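Local coordinates for protein 3-HSA hydroxylase, oxygenase (Rhodococcus sp., PDB 2RFQ) that hydroxylates the steroid-derived phenol 3-HSA to the catechol 3,4-DHSA with reduced FMN and oxygen, as the oxygenase component of a two-part monooxygenase in cholesterol breakdown, at residues A[330-341]-A[355-366]; A[164-172]-A[204-212]. All blocks are in the same frame, centred on the assembly; numbering follows the deposited sequence.

Contact 1 (A[330-341]-A[355-366]). With 1PS (3-pyridinium-1-ylpropane-1-sulfonate), chain E.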
loop_
_atom_site.group_PDB
_atom_site.type_symbol
_atom_site.label_atom_id
_atom_site.label_comp_id
_atom_site.label_asym_id
_atom_site.label_seq_id
_atom_site.Cartn_x
_atom_site.Cartn_y
_atom_site.Cartn_z
ATOM N N THR A 330 -4.916 11.387 10.235
ATOM C CA THR A 330 -5.130 12.167 9.003
ATOM C C THR A 330 -4.893 11.284 7.777
ATOM O O THR A 330 -5.715 11.244 6.866
ATOM C CB THR A 330 -4.208 13.392 8.978
ATOM O OG1 THR A 330 -4.688 14.300 9.988
ATOM C CG2 THR A 330 -4.210 14.072 7.584
ATOM N N GLY A 331 -3.782 10.557 7.785
ATOM C CA GLY A 331 -3.455 9.644 6.679
ATOM C C GLY A 331 -4.515 8.577 6.455
ATOM O O GLY A 331 -4.899 8.324 5.306
ATOM N N ARG A 332 -4.991 7.952 7.543
ATOM C CA ARG A 332 -6.030 6.915 7.432
ATOM C C ARG A 332 -7.330 7.510 6.862
ATOM O O ARG A 332 -8.015 6.890 6.047
ATOM C CB ARG A 332 -6.331 6.308 8.805
ATOM C CG ARG A 332 -5.164 5.511 9.426
ATOM C CD ARG A 332 -5.668 4.743 10.655
ATOM N NE ARG A 332 -4.611 4.597 11.664
ATOM C CZ ARG A 332 -3.697 3.621 11.688
ATOM N NH1 ARG A 332 -2.794 3.581 12.667
ATOM N NH2 ARG A 332 -3.653 2.712 10.720
ATOM N N ALA A 333 -7.680 8.699 7.335
ATOM C CA ALA A 333 -8.894 9.381 6.874
ATOM C C ALA A 333 -8.820 9.655 5.372
ATOM O O ALA A 333 -9.771 9.356 4.623
ATOM C CB ALA A 333 -9.131 10.648 7.667
ATOM N N ILE A 334 -7.699 10.198 4.915
ATOM C CA ILE A 334 -7.539 10.517 3.483
ATOM C C ILE A 334 -7.502 9.236 2.640
ATOM O O ILE A 334 -8.147 9.166 1.592
ATOM C CB ILE A 334 -6.306 11.388 3.260
ATOM C CG1 ILE A 334 -6.533 12.736 3.958
ATOM C CG2 ILE A 334 -6.077 11.610 1.775
ATOM C CD1 ILE A 334 -5.285 13.576 4.134
ATOM N N SER A 335 -6.741 8.231 3.078
ATOM C CA SER A 335 -6.712 6.951 2.347
ATOM C C SER A 335 -8.111 6.361 2.188
ATOM O O SER A 335 -8.464 5.835 1.126
ATOM C CB SER A 335 -5.788 5.983 3.069
ATOM O OG SER A 335 -5.749 4.709 2.441
ATOM N N SER A 336 -8.914 6.469 3.247
ATOM C CA SER A 336 -10.274 5.942 3.238
ATOM C C SER A 336 -11.173 6.723 2.287
ATOM O O SER A 336 -11.936 6.121 1.514
ATOM C CB SER A 336 -10.807 5.958 4.657
ATOM O OG SER A 336 -9.973 5.095 5.453
ATOM N N ILE A 337 -11.074 8.053 2.314
ATOM C CA ILE A 337 -11.875 8.876 1.379
ATOM C C ILE A 337 -11.453 8.522 -0.057
ATOM O O ILE A 337 -12.300 8.365 -0.966
ATOM C CB ILE A 337 -11.682 10.389 1.634
ATOM C CG1 ILE A 337 -12.289 10.738 2.995
ATOM C CG2 ILE A 337 -12.378 11.209 0.520
ATOM C CD1 ILE A 337 -11.838 12.063 3.512
ATOM N N ASP A 338 -10.144 8.386 -0.266
ATOM C CA ASP A 338 -9.635 8.028 -1.592
ATOM C C ASP A 338 -10.254 6.717 -2.092
ATOM O O ASP A 338 -10.689 6.637 -3.268
ATOM C CB ASP A 338 -8.107 7.929 -1.581
ATOM C CG ASP A 338 -7.439 9.296 -1.545
ATOM O OD1 ASP A 338 -8.157 10.315 -1.576
ATOM O OD2 ASP A 338 -6.196 9.362 -1.483
ATOM N N LYS A 339 -10.311 5.709 -1.209
ATOM C CA LYS A 339 -10.881 4.417 -1.564
ATOM C C LYS A 339 -12.332 4.597 -1.989
ATOM O O LYS A 339 -12.763 4.011 -2.990
ATOM C CB LYS A 339 -10.825 3.421 -0.390
ATOM C CG LYS A 339 -9.453 2.922 -0.021
ATOM C CD LYS A 339 -9.570 1.918 1.153
ATOM C CE LYS A 339 -8.214 1.336 1.553
ATOM N NZ LYS A 339 -7.177 2.392 1.901
ATOM N N LEU A 340 -13.080 5.403 -1.229
ATOM C CA LEU A 340 -14.524 5.561 -1.493
ATOM C C LEU A 340 -14.747 6.327 -2.799
ATOM O O LEU A 340 -15.602 5.941 -3.630
ATOM C CB LEU A 340 -15.240 6.272 -0.339
ATOM C CG LEU A 340 -15.118 5.535 0.998
ATOM C CD1 LEU A 340 -15.626 6.394 2.166
ATOM C CD2 LEU A 340 -15.884 4.239 0.924
ATOM N N PHE A 341 -13.983 7.400 -2.984
ATOM C CA PHE A 341 -14.129 8.231 -4.180
ATOM C C PHE A 341 -13.795 7.388 -5.419
ATOM O O PHE A 341 -14.525 7.408 -6.426
ATOM C CB PHE A 341 -13.207 9.455 -4.035
ATOM C CG PHE A 341 -13.167 10.352 -5.241
ATOM C CD1 PHE A 341 -14.309 10.976 -5.704
ATOM C CD2 PHE A 341 -11.963 10.563 -5.916
ATOM C CE1 PHE A 341 -14.258 11.827 -6.833
ATOM C CE2 PHE A 341 -11.906 11.415 -7.043
ATOM C CZ PHE A 341 -13.066 12.033 -7.502
ATOM N N LEU A 355 -19.212 13.808 -2.247
ATOM C CA LEU A 355 -18.029 12.967 -2.046
ATOM C C LEU A 355 -16.765 13.601 -2.649
ATOM O O LEU A 355 -15.679 13.582 -1.993
ATOM C CB LEU A 355 -18.274 11.557 -2.551
ATOM C CG LEU A 355 -17.142 10.546 -2.470
ATOM C CD1 LEU A 355 -16.681 10.307 -1.018
ATOM C CD2 LEU A 355 -17.622 9.210 -3.084
ATOM N N GLN A 356 -16.869 14.144 -3.872
ATOM C CA GLN A 356 -15.706 14.808 -4.487
ATOM C C GLN A 356 -15.273 16.027 -3.652
ATOM O O GLN A 356 -14.089 16.377 -3.636
ATOM C CB GLN A 356 -15.945 15.195 -5.949
ATOM C CG GLN A 356 -17.187 16.043 -6.180
ATOM C CD GLN A 356 -16.930 17.554 -6.052
ATOM O OE1 GLN A 356 -15.865 18.050 -6.424
ATOM N NE2 GLN A 356 -17.949 18.302 -5.576
ATOM N N ARG A 357 -16.241 16.677 -2.992
ATOM C CA ARG A 357 -15.906 17.814 -2.110
ATOM C C ARG A 357 -15.118 17.363 -0.881
ATOM O O ARG A 357 -14.107 17.980 -0.543
ATOM C CB ARG A 357 -17.165 18.576 -1.693
ATOM C CG ARG A 357 -16.828 19.961 -1.145
ATOM C CD ARG A 357 -18.061 20.631 -0.608
ATOM N NE ARG A 357 -19.026 20.875 -1.675
ATOM C CZ ARG A 357 -20.192 20.249 -1.801
ATOM N NH1 ARG A 357 -20.572 19.339 -0.912
ATOM N NH2 ARG A 357 -20.993 20.561 -2.820
ATOM N N PHE A 358 -15.582 16.308 -0.191
ATOM C CA PHE A 358 -14.833 15.789 0.954
ATOM C C PHE A 358 -13.438 15.370 0.525
ATOM O O PHE A 358 -12.473 15.549 1.268
ATOM C CB PHE A 358 -15.561 14.591 1.540
ATOM C CG PHE A 358 -16.798 14.952 2.356
ATOM C CD1 PHE A 358 -16.710 15.811 3.471
ATOM C CD2 PHE A 358 -18.033 14.377 2.042
ATOM C CE1 PHE A 358 -17.851 16.097 4.245
ATOM C CE2 PHE A 358 -19.187 14.674 2.788
ATOM C CZ PHE A 358 -19.088 15.524 3.909
ATOM N N TRP A 359 -13.344 14.815 -0.687
ATOM C CA TRP A 359 -12.054 14.364 -1.246
ATOM C C TRP A 359 -11.100 15.546 -1.399
ATOM O O TRP A 359 -9.995 15.522 -0.861
ATOM C CB TRP A 359 -12.324 13.630 -2.587
ATOM C CG TRP A 359 -11.118 13.136 -3.322
ATOM C CD1 TRP A 359 -10.225 12.159 -2.928
ATOM C CD2 TRP A 359 -10.669 13.609 -4.587
ATOM N NE1 TRP A 359 -9.242 11.996 -3.896
ATOM C CE2 TRP A 359 -9.493 12.873 -4.922
ATOM C CE3 TRP A 359 -11.144 14.581 -5.478
ATOM C CZ2 TRP A 359 -8.804 13.071 -6.138
ATOM C CZ3 TRP A 359 -10.448 14.786 -6.687
ATOM C CH2 TRP A 359 -9.293 14.054 -6.986
ATOM N N ARG A 360 -11.537 16.600 -2.092
ATOM C CA ARG A 360 -10.671 17.778 -2.258
ATOM C C ARG A 360 -10.367 18.444 -0.936
ATOM O O ARG A 360 -9.223 18.865 -0.672
ATOM C CB ARG A 360 -11.324 18.775 -3.201
ATOM C CG ARG A 360 -11.301 18.265 -4.662
ATOM C CD ARG A 360 -11.943 19.287 -5.609
ATOM N NE ARG A 360 -13.389 19.421 -5.394
ATOM C CZ ARG A 360 -13.985 20.421 -4.741
ATOM N NH1 ARG A 360 -13.276 21.415 -4.196
ATOM N NH2 ARG A 360 -15.303 20.425 -4.614
ATOM N N ASP A 361 -11.394 18.527 -0.091
ATOM C CA ASP A 361 -11.239 19.162 1.229
ATOM C C ASP A 361 -10.190 18.462 2.116
ATOM O O ASP A 361 -9.371 19.133 2.768
ATOM C CB ASP A 361 -12.590 19.206 1.940
ATOM C CG ASP A 361 -13.526 20.280 1.385
ATOM O OD1 ASP A 361 -13.134 21.092 0.518
ATOM O OD2 ASP A 361 -14.714 20.295 1.801
ATOM N N ALA A 362 -10.248 17.128 2.157
ATOM C CA ALA A 362 -9.303 16.341 2.988
ATOM C C ALA A 362 -7.894 16.502 2.449
ATOM O O ALA A 362 -6.940 16.682 3.214
ATOM C CB ALA A 362 -9.719 14.858 3.040
ATOM N N HIS A 363 -7.753 16.488 1.119
ATOM C CA HIS A 363 -6.416 16.644 0.547
ATOM C C HIS A 363 -5.855 18.040 0.776
ATOM O O HIS A 363 -4.631 18.234 0.900
ATOM C CB HIS A 363 -6.418 16.249 -0.930
ATOM C CG HIS A 363 -6.391 14.777 -1.132
ATOM N ND1 HIS A 363 -5.215 14.049 -1.133
ATOM C CD2 HIS A 363 -7.396 13.880 -1.268
ATOM C CE1 HIS A 363 -5.500 12.765 -1.295
ATOM N NE2 HIS A 363 -6.815 12.636 -1.370
ATOM N N ALA A 364 -6.748 19.019 0.924
ATOM C CA ALA A 364 -6.290 20.360 1.220
ATOM C C ALA A 364 -5.866 20.444 2.679
ATOM O O ALA A 364 -4.814 21.022 2.989
ATOM C CB ALA A 364 -7.361 21.397 0.903
ATOM N N GLY A 365 -6.667 19.863 3.574
ATOM C CA GLY A 365 -6.351 19.889 5.019
ATOM C C GLY A 365 -5.010 19.199 5.282
ATOM O O GLY A 365 -4.272 19.554 6.203
ATOM N N ARG A 366 -4.702 18.203 4.450
ATOM C CA ARG A 366 -3.487 17.401 4.574
ATOM C C ARG A 366 -2.212 18.249 4.566
ATOM O O ARG A 366 -1.201 17.840 5.138
ATOM C CB ARG A 366 -3.460 16.371 3.444
ATOM C CG ARG A 366 -2.119 15.610 3.293
ATOM C CD ARG A 366 -1.782 14.715 4.501
ATOM N NE ARG A 366 -0.548 14.005 4.188
ATOM C CZ ARG A 366 0.668 14.529 4.280
ATOM N NH1 ARG A 366 1.713 13.789 3.890
ATOM N NH2 ARG A 366 0.858 15.771 4.740
HETATM N N1 1PS E . -24.378 11.897 -7.453
HETATM C C1 1PS E . -23.960 12.312 -8.673
HETATM C C2 1PS E . -24.723 13.211 -9.422
HETATM C C3 1PS E . -25.545 12.331 -6.932
HETATM C C4 1PS E . -26.351 13.228 -7.641
HETATM C C5 1PS E . -25.931 13.674 -8.899
HETATM C C6 1PS E . -23.565 10.944 -6.675
HETATM C C7 1PS E . -22.278 11.585 -6.154
HETATM C C8 1PS E . -21.532 10.642 -5.209
HETATM S S1 1PS E . -21.991 10.849 -3.604
HETATM O O1 1PS E . -21.380 9.701 -2.883
HETATM O O2 1PS E . -23.469 10.793 -3.439
HETATM O O3 1PS E . -21.533 12.198 -3.144
HETATM O O HOH W 1 -6.058 10.764 -4.194
#
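Phe341 lies over the indole of Trp359 in an offset stack: the ring planes are 24° apart, the centroids of the phenyl and the six-membered ring 4.1 Å apart, and Phe341 CE2 sits above the middle of the indole. CG of Trp359, anti to the main-chain N (chi1 178°), swings the indole along the seam onto the Phe341 ring. Leu355 CG closes on the rim of the Phe341 ring.

His363 NE2 donates an almost straight bond (177°) to the syn lone pair of Asp338 OD1, 2.7 Å away, with carboxylate and imidazole nearly coplanar. Trp359 NE1 lies 3.1 Å from the same Asp338 OD1, and a water weakly bridges Asp338 OD2 and Trp359 NE1.

These are neighbouring antiparallel helices of the C-terminal helical domain of the acyl-CoA dehydrogenase fold, with short-segment axes 9.7 Å apart at closest approach. In the tetramer, Trp359 also stacks on Trp359 of the second subunit, and Arg366 pairs with Glu342 there. Replacing Trp359 with alanine would probably leave the Phe341 face and the partner indole of the second subunit without their stacking mate and open a gap beside Asp338.

Aliphatic contacts fill the seam. Ile334 CG2 makes a CH-pi contact over the His363 face, 3.6 Å from the ring centroid, while Ile334 CD1 reaches Arg366 CB at 3.4 Å. Ile337 spreads its two branches along the opposite helix, CD1 meeting Ala362 CB at 3.5 Å and CG2 lying against Trp359 CA. At the far end, Leu355 N donates to sulfonate O3 of the bound pyridinium propanesulfonate (3.0 Å).

Contact 2 (A[164-172]-A[204-212])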
loop_
_atom_site.group_PDB
_atom_site.type_symbol
_atom_site.label_atom_id
_atom_site.label_comp_id
_atom_site.label_asym_id
_atom_site.label_seq_id
_atom_site.Cartn_x
_atom_site.Cartn_y
_atom_site.Cartn_z
ATOM N N VAL A 164 14.627 35.518 19.932
ATOM C CA VAL A 164 14.962 35.067 21.284
ATOM C C VAL A 164 13.854 34.224 21.919
ATOM O O VAL A 164 14.046 33.637 22.984
ATOM C CB VAL A 164 15.305 36.260 22.205
ATOM C CG1 VAL A 164 16.610 36.933 21.755
ATOM C CG2 VAL A 164 14.155 37.268 22.236
ATOM N N ASP A 165 12.701 34.173 21.260
ATOM C CA ASP A 165 11.543 33.467 21.808
ATOM C C ASP A 165 10.608 33.245 20.651
ATOM O O ASP A 165 10.733 33.911 19.632
ATOM C CB ASP A 165 10.855 34.337 22.863
ATOM C CG ASP A 165 9.896 33.560 23.776
ATOM O OD1 ASP A 165 9.764 32.319 23.670
ATOM O OD2 ASP A 165 9.276 34.222 24.630
ATOM N N PHE A 166 9.694 32.290 20.793
ATOM C CA PHE A 166 8.639 32.126 19.796
ATOM C C PHE A 166 7.327 32.228 20.516
ATOM O O PHE A 166 7.077 31.484 21.467
ATOM C CB PHE A 166 8.738 30.802 19.064
ATOM C CG PHE A 166 7.917 30.765 17.802
ATOM C CD1 PHE A 166 8.512 31.028 16.568
ATOM C CD2 PHE A 166 6.549 30.504 17.851
ATOM C CE1 PHE A 166 7.750 31.018 15.391
ATOM C CE2 PHE A 166 5.777 30.487 16.690
ATOM C CZ PHE A 166 6.381 30.750 15.451
ATOM N N VAL A 167 6.488 33.156 20.063
ATOM C CA VAL A 167 5.317 33.573 20.831
ATOM C C VAL A 167 4.094 33.686 19.923
ATOM O O VAL A 167 4.211 33.584 18.696
ATOM C CB VAL A 167 5.574 34.965 21.466
ATOM C CG1 VAL A 167 6.812 34.946 22.360
ATOM C CG2 VAL A 167 5.741 36.018 20.370
ATOM N N SER A 168 2.935 33.908 20.535
ATOM C CA SER A 168 1.765 34.378 19.805
ATOM C C SER A 168 1.462 35.811 20.204
ATOM O O SER A 168 1.386 36.129 21.395
ATOM C CB SER A 168 0.532 33.510 20.098
ATOM O OG SER A 168 0.731 32.186 19.621
ATOM N N PHE A 169 1.285 36.664 19.199
ATOM C CA PHE A 169 0.862 38.043 19.418
ATOM C C PHE A 169 -0.645 38.121 19.263
ATOM O O PHE A 169 -1.190 37.757 18.208
ATOM C CB PHE A 169 1.523 38.960 18.386
ATOM C CG PHE A 169 3.028 38.877 18.370
ATOM C CD1 PHE A 169 3.793 39.574 19.314
ATOM C CD2 PHE A 169 3.679 38.102 17.415
ATOM C CE1 PHE A 169 5.180 39.471 19.289
ATOM C CE2 PHE A 169 5.085 38.014 17.382
ATOM C CZ PHE A 169 5.825 38.699 18.311
ATOM N N LEU A 170 -1.326 38.614 20.299
ATOM C CA LEU A 170 -2.782 38.794 20.246
ATOM C C LEU A 170 -3.064 40.231 19.785
ATOM O O LEU A 170 -2.663 41.191 20.457
ATOM C CB LEU A 170 -3.410 38.561 21.640
ATOM C CG LEU A 170 -4.898 38.916 21.839
ATOM C CD1 LEU A 170 -5.841 38.019 21.028
ATOM C CD2 LEU A 170 -5.243 38.857 23.366
ATOM N N ILE A 171 -3.722 40.365 18.635
ATOM C CA ILE A 171 -3.909 41.665 17.991
ATOM C C ILE A 171 -5.384 41.864 17.618
ATOM O O ILE A 171 -6.002 40.935 17.066
ATOM C CB ILE A 171 -3.025 41.776 16.717
ATOM C CG1 ILE A 171 -1.562 41.465 17.074
ATOM C CG2 ILE A 171 -3.177 43.170 16.076
ATOM C CD1 ILE A 171 -0.500 41.776 15.970
ATOM N N PRO A 172 -5.958 43.043 17.949
ATOM C CA PRO A 172 -7.355 43.220 17.583
ATOM C C PRO A 172 -7.517 43.584 16.118
ATOM O O PRO A 172 -6.604 44.135 15.507
ATOM C CB PRO A 172 -7.792 44.390 18.473
ATOM C CG PRO A 172 -6.527 45.253 18.557
ATOM C CD PRO A 172 -5.416 44.223 18.673
ATOM N N THR A 204 2.849 43.976 26.175
ATOM C CA THR A 204 3.384 42.787 26.843
ATOM C C THR A 204 2.315 41.784 27.267
ATOM O O THR A 204 2.451 40.576 27.024
ATOM C CB THR A 204 4.214 43.196 28.074
ATOM O OG1 THR A 204 5.283 44.038 27.636
ATOM C CG2 THR A 204 4.774 41.964 28.783
ATOM N N HIS A 205 1.241 42.273 27.883
ATOM C CA HIS A 205 0.220 41.358 28.422
ATOM C C HIS A 205 -0.531 40.579 27.343
ATOM O O HIS A 205 -1.198 39.599 27.646
ATOM C CB HIS A 205 -0.748 42.089 29.373
ATOM C CG HIS A 205 -1.750 42.959 28.679
ATOM N ND1 HIS A 205 -1.489 44.267 28.324
ATOM C CD2 HIS A 205 -3.025 42.714 28.294
ATOM C CE1 HIS A 205 -2.554 44.784 27.740
ATOM N NE2 HIS A 205 -3.503 43.863 27.713
ATOM N N ARG A 206 -0.404 41.028 26.100
ATOM C CA ARG A 206 -1.074 40.384 24.966
ATOM C C ARG A 206 -0.130 39.477 24.156
ATOM O O ARG A 206 -0.414 39.128 23.006
ATOM C CB ARG A 206 -1.691 41.452 24.063
ATOM C CG ARG A 206 -2.894 42.147 24.685
ATOM C CD ARG A 206 -3.589 42.967 23.613
ATOM N NE ARG A 206 -4.576 43.885 24.181
ATOM C CZ ARG A 206 -4.987 44.986 23.557
ATOM N NH1 ARG A 206 -4.492 45.302 22.360
ATOM N NH2 ARG A 206 -5.891 45.778 24.126
ATOM N N VAL A 207 0.976 39.062 24.771
ATOM C CA VAL A 207 1.926 38.176 24.092
ATOM C C VAL A 207 2.235 36.967 24.970
ATOM O O VAL A 207 2.489 37.114 26.165
ATOM C CB VAL A 207 3.226 38.943 23.727
ATOM C CG1 VAL A 207 4.234 38.009 23.049
ATOM C CG2 VAL A 207 2.883 40.107 22.827
ATOM N N LEU A 208 2.182 35.768 24.382
ATOM C CA LEU A 208 2.380 34.547 25.167
ATOM C C LEU A 208 3.395 33.624 24.517
ATOM O O LEU A 208 3.233 33.242 23.362
ATOM C CB LEU A 208 1.059 33.792 25.322
ATOM C CG LEU A 208 1.111 32.462 26.096
ATOM C CD1 LEU A 208 1.561 32.636 27.539
ATOM C CD2 LEU A 208 -0.263 31.798 26.069
ATOM N N SER A 209 4.428 33.254 25.274
ATOM C CA SER A 209 5.458 32.372 24.757
ATOM C C SER A 209 4.993 30.907 24.766
ATOM O O SER A 209 4.422 30.446 25.740
ATOM C CB SER A 209 6.715 32.496 25.626
ATOM O OG SER A 209 7.630 31.475 25.263
ATOM N N PHE A 210 5.239 30.180 23.686
ATOM C CA PHE A 210 4.972 28.743 23.706
ATOM C C PHE A 210 5.814 27.990 24.753
ATOM O O PHE A 210 5.360 26.977 25.299
ATOM C CB PHE A 210 5.162 28.146 22.325
ATOM C CG PHE A 210 4.077 28.520 21.371
ATOM C CD1 PHE A 210 2.842 27.865 21.403
ATOM C CD2 PHE A 210 4.270 29.560 20.473
ATOM C CE1 PHE A 210 1.823 28.214 20.505
ATOM C CE2 PHE A 210 3.254 29.923 19.576
ATOM C CZ PHE A 210 2.035 29.244 19.598
ATOM N N LYS A 211 7.021 28.483 25.048
ATOM C CA LYS A 211 7.846 27.886 26.114
ATOM C C LYS A 211 7.184 28.014 27.486
ATOM O O LYS A 211 7.225 27.075 28.283
ATOM C CB LYS A 211 9.262 28.499 26.123
ATOM C CG LYS A 211 10.284 27.736 26.978
ATOM C CD LYS A 211 10.420 26.280 26.498
ATOM C CE LYS A 211 11.623 25.573 27.122
ATOM N NZ LYS A 211 11.536 24.087 26.910
ATOM N N ALA A 212 6.577 29.170 27.761
ATOM C CA ALA A 212 5.844 29.398 29.018
ATOM C C ALA A 212 4.684 28.425 29.117
ATOM O O ALA A 212 4.378 27.908 30.191
ATOM C CB ALA A 212 5.327 30.818 29.095
HETATM O O HOH W 2 8.622 29.612 22.659
HETATM O O HOH W 3 1.536 31.243 22.295
HETATM O O HOH W 4 -2.551 43.987 20.781
#
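With CG of Asp165 (chi1 -163°) and OG of Ser209 (chi1 170°) each anti to their own backbone N, the serine hydroxyl meets the carboxylate and donates to the syn lone pair of Asp165 OD1 at 2.8 Å. Ser209 is also the N-cap of the following helix, where its OG takes a weak bond from Lys211 N. A water links Asp165 OD1, Phe166 O and Lys211 N.

The backbones form an antiparallel ladder at the edge of the beta domain of this acyl-CoA dehydrogenase-like fold, strand 207-209 beside strand 162-172, which also pairs with 150-159. Ser168 and Leu208 make the hydrogen-bonded pair, Ser168 N to Leu208 O at 2.9 Å and Leu208 N to Ser168 O at 3.1 Å. Leu170 N to Arg206 O and Phe210 N to Phe166 O extend it at either end.

On one face, Val207 wedges CG1 against Val167 CG2 (3.7 Å) and CG2 against Phe169 CD1 (3.7 Å). On the other, Phe166 and Phe210 lie rim to rim with planes 38° apart, and Ser168 OG comes within 3.2 Å of Phe210 CZ. Arg206 NH1 reaches Leu170 O through a water, while its NE forms a salt bridge with Asp106.

In the fold
The two contacts lie on opposite sides of the chain's centre, their own centres about 34 Å apart, and share no element. Contact 1 joins two helices of the C-terminal domain, is mostly buried, and reaches a second subunit. Contact 2 is partly buried, and no other chain touches its segments. The chemistry differs accordingly: the packed helices meet through side chains, with no main-chain hydrogen bond between the two segments, whereas the paired strands of contact 2 join by main-chain donors and acceptors, and three waters bridge polar groups there against a single weakly held one between the helices. Both come near residues that probably bind FMN: Ser168 to Tyr120, and Arg366 and Leu355 to His368 and Thr347.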